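Local coordinates for probable starch synthase 4, chloroplastic/amyloplastic (Arabidopsis thaliana, PDB 6GNE), which is probably a plastid starch synthase, a two-lobed GT-B glycosyltransferase that binds ADP and glycan, at residues F118-R126 with G181-G192. Numbering follows the deposited sequence.
Sequences FRRFSYFSR and GTASASELGSCG
Phe118 pushes its ring into the curve of 181-192, where backbone and side chains both receive it. Gly181 O lies in the ring plane, at the edge, 3.2 Å from Phe118 CE2, a position that would suit the weakly positive ring hydrogens. The methyl CB of Ala183 comes to 3.6 Å from Phe118 CD2, small enough to fit close beside the ring, while Leu188 brings CD1 near the plane at CZ. Glu187 crosses on a slant, its CB and carbonyl oxygen near CD1 and CE1; its OE2 lies by the aliphatic CG of Arg119 without a salt bridge. With CG anti to the backbone N (chi1 -167°), the Phe118 ring is carried into this curve.

One turn on, Ser122 and Cys191 meet through their CB atoms, 4.0 Å apart; such short side chains let the helix come close. At the far end Arg126 gives the one hydrogen bond between the segments, NH1 to Cys191 O, 2.8 Å long and 162° at the hydrogen. The acceptor lies in the guanidinium plane, but the donor is tilted from the carbonyl plane. Gly192, ending the type I turn from Gly189, lies at the guanidinium edge; its positive phi, with a carbonyl O close to where a CB would sit, suits glycine.

Both segments belong to the N-terminal half of the GT-B fold: helix 117-134 packs against the connection after strand 169-174, whose short strand 183-184 pairs antiparallel with strand 212-213. Asp76 draws Arg119 and Ser190 together, taking a salt bridge from the former and a hydrogen bond from the latter's OG. Ser122 OG donates a hydrogen bond to Phe118 O (2.7 Å), arriving from the opposite face to Ser122 N. Farther out, Phe151 meets the Phe118 ring edge-to-face, and Arg126 NE is hydrogen-bonded to Tyr160 OH.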
# COMPACT_ATOMS: atom_id res chain seq x y z
N PHE A 118 -18.40 -6.16 -3.93
CA PHE A 118 -19.12 -5.80 -2.71
C PHE A 118 -19.55 -7.06 -1.94
O PHE A 118 -19.33 -7.17 -0.71
CB PHE A 118 -20.33 -4.92 -3.06
CG PHE A 118 -20.95 -4.27 -1.86
CD1 PHE A 118 -21.80 -4.97 -1.03
CD2 PHE A 118 -20.64 -2.94 -1.55
CE1 PHE A 118 -22.34 -4.37 0.09
CE2 PHE A 118 -21.16 -2.33 -0.42
CZ PHE A 118 -22.03 -3.05 0.39
N ARG A 119 -20.15 -8.00 -2.67
CA ARG A 119 -20.61 -9.24 -2.09
C ARG A 119 -19.42 -10.09 -1.61
O ARG A 119 -19.43 -10.60 -0.48
CB ARG A 119 -21.48 -10.00 -3.08
CG ARG A 119 -22.87 -9.39 -3.26
CD ARG A 119 -23.62 -9.95 -4.47
NE ARG A 119 -23.75 -11.41 -4.44
CZ ARG A 119 -24.54 -12.11 -3.62
NH1 ARG A 119 -24.55 -13.43 -3.70
NH2 ARG A 119 -25.30 -11.51 -2.70
N ARG A 120 -18.41 -10.21 -2.48
CA ARG A 120 -17.18 -10.95 -2.19
C ARG A 120 -16.61 -10.52 -0.84
O ARG A 120 -16.42 -11.34 0.05
CB ARG A 120 -16.13 -10.73 -3.29
CG ARG A 120 -16.44 -11.33 -4.65
CD ARG A 120 -15.39 -10.95 -5.69
NE ARG A 120 -14.13 -11.68 -5.47
CZ ARG A 120 -12.89 -11.23 -5.71
NH1 ARG A 120 -12.65 -10.00 -6.18
NH2 ARG A 120 -11.85 -12.02 -5.46
N PHE A 121 -16.37 -9.23 -0.65
CA PHE A 121 -15.66 -8.79 0.56
C PHE A 121 -16.55 -8.57 1.80
O PHE A 121 -16.09 -8.71 2.94
CB PHE A 121 -14.76 -7.60 0.23
CG PHE A 121 -13.62 -7.95 -0.71
CD1 PHE A 121 -12.53 -8.66 -0.24
CD2 PHE A 121 -13.66 -7.58 -2.05
CE1 PHE A 121 -11.48 -8.98 -1.09
CE2 PHE A 121 -12.63 -7.92 -2.91
CZ PHE A 121 -11.53 -8.62 -2.44
N SER A 122 -17.82 -8.23 1.61
CA SER A 122 -18.76 -8.24 2.74
C SER A 122 -18.95 -9.67 3.28
O SER A 122 -19.05 -9.87 4.49
CB SER A 122 -20.10 -7.58 2.39
OG SER A 122 -20.76 -8.28 1.36
N TYR A 123 -19.00 -10.68 2.40
CA TYR A 123 -19.02 -12.08 2.87
C TYR A 123 -17.80 -12.39 3.72
O TYR A 123 -17.92 -12.89 4.85
CB TYR A 123 -19.06 -13.07 1.70
CG TYR A 123 -19.08 -14.53 2.15
CD1 TYR A 123 -17.89 -15.21 2.48
CD2 TYR A 123 -20.29 -15.24 2.24
CE1 TYR A 123 -17.92 -16.54 2.89
CE2 TYR A 123 -20.32 -16.57 2.65
CZ TYR A 123 -19.14 -17.22 2.97
OH TYR A 123 -19.18 -18.55 3.35
N PHE A 124 -16.63 -12.09 3.16
CA PHE A 124 -15.36 -12.32 3.82
C PHE A 124 -15.32 -11.67 5.20
O PHE A 124 -14.87 -12.31 6.18
CB PHE A 124 -14.20 -11.79 2.97
CG PHE A 124 -12.89 -11.76 3.70
CD1 PHE A 124 -12.33 -12.94 4.19
CD2 PHE A 124 -12.24 -10.55 3.94
CE1 PHE A 124 -11.13 -12.92 4.89
CE2 PHE A 124 -11.02 -10.54 4.63
CZ PHE A 124 -10.47 -11.72 5.10
N SER A 125 -15.78 -10.42 5.28
CA SER A 125 -15.80 -9.66 6.53
C SER A 125 -16.65 -10.37 7.57
O SER A 125 -16.25 -10.46 8.72
CB SER A 125 -16.34 -8.25 6.32
OG SER A 125 -15.48 -7.47 5.50
N ARG A 126 -17.81 -10.87 7.15
CA ARG A 126 -18.69 -11.61 8.05
C ARG A 126 -18.02 -12.90 8.51
O ARG A 126 -17.89 -13.13 9.72
CB ARG A 126 -20.03 -11.94 7.39
CG ARG A 126 -21.02 -12.67 8.28
CD ARG A 126 -21.44 -11.79 9.45
NE ARG A 126 -22.15 -12.51 10.51
CZ ARG A 126 -23.47 -12.57 10.66
NH1 ARG A 126 -24.31 -12.04 9.77
NH2 ARG A 126 -23.96 -13.24 11.70
N GLY A 181 -16.27 1.94 -1.63
CA GLY A 181 -17.09 0.74 -1.74
C GLY A 181 -18.56 1.00 -1.83
O GLY A 181 -19.37 0.15 -1.45
N THR A 182 -18.93 2.15 -2.35
CA THR A 182 -20.33 2.54 -2.34
C THR A 182 -21.13 1.62 -3.23
O THR A 182 -20.64 1.15 -4.25
CB THR A 182 -20.51 4.00 -2.79
OG1 THR A 182 -19.82 4.18 -4.02
CG2 THR A 182 -19.95 4.94 -1.74
N ALA A 183 -22.36 1.34 -2.83
CA ALA A 183 -23.32 0.55 -3.60
C ALA A 183 -24.77 0.94 -3.18
O ALA A 183 -24.94 1.73 -2.24
CB ALA A 183 -23.06 -0.93 -3.36
N SER A 184 -25.77 0.36 -3.85
CA SER A 184 -27.17 0.42 -3.39
C SER A 184 -27.33 -0.22 -2.01
O SER A 184 -26.62 -1.20 -1.68
CB SER A 184 -28.14 -0.29 -4.35
OG SER A 184 -27.83 -0.07 -5.70
N ALA A 185 -28.28 0.30 -1.25
CA ALA A 185 -28.51 -0.12 0.13
C ALA A 185 -28.94 -1.59 0.27
O ALA A 185 -28.55 -2.25 1.24
CB ALA A 185 -29.53 0.79 0.80
N SER A 186 -29.73 -2.09 -0.69
CA SER A 186 -30.18 -3.50 -0.74
C SER A 186 -29.04 -4.48 -0.48
O SER A 186 -29.22 -5.46 0.26
CB SER A 186 -30.75 -3.85 -2.12
OG SER A 186 -31.29 -2.74 -2.83
N GLU A 187 -27.90 -4.20 -1.09
CA GLU A 187 -26.72 -5.05 -1.00
C GLU A 187 -26.06 -5.15 0.38
O GLU A 187 -25.30 -6.10 0.63
CB GLU A 187 -25.66 -4.62 -2.04
CG GLU A 187 -26.13 -4.85 -3.47
CD GLU A 187 -24.99 -5.19 -4.41
OE1 GLU A 187 -24.87 -4.45 -5.41
OE2 GLU A 187 -24.23 -6.17 -4.15
N LEU A 188 -26.31 -4.17 1.25
CA LEU A 188 -25.78 -4.20 2.62
C LEU A 188 -26.37 -5.30 3.49
O LEU A 188 -25.75 -5.72 4.47
CB LEU A 188 -25.96 -2.84 3.33
CG LEU A 188 -25.05 -2.61 4.54
CD1 LEU A 188 -23.56 -2.69 4.18
CD2 LEU A 188 -25.39 -1.30 5.22
N GLY A 189 -27.59 -5.73 3.14
CA GLY A 189 -28.31 -6.74 3.92
C GLY A 189 -27.75 -8.15 3.76
O GLY A 189 -28.01 -9.00 4.61
N SER A 190 -27.00 -8.40 2.69
CA SER A 190 -26.42 -9.72 2.45
C SER A 190 -25.58 -10.23 3.63
O SER A 190 -25.79 -11.35 4.10
CB SER A 190 -25.59 -9.74 1.15
OG SER A 190 -26.39 -9.55 0.00
N CYS A 191 -24.68 -9.40 4.14
CA CYS A 191 -23.76 -9.84 5.21
C CYS A 191 -24.41 -9.90 6.59
O CYS A 191 -23.78 -10.37 7.53
CB CYS A 191 -22.51 -8.95 5.27
SG CYS A 191 -22.85 -7.21 5.65
N GLY A 192 -25.66 -9.42 6.70
CA GLY A 192 -26.44 -9.53 7.95
C GLY A 192 -26.82 -8.20 8.57
O GLY A 192 -27.58 -8.17 9.56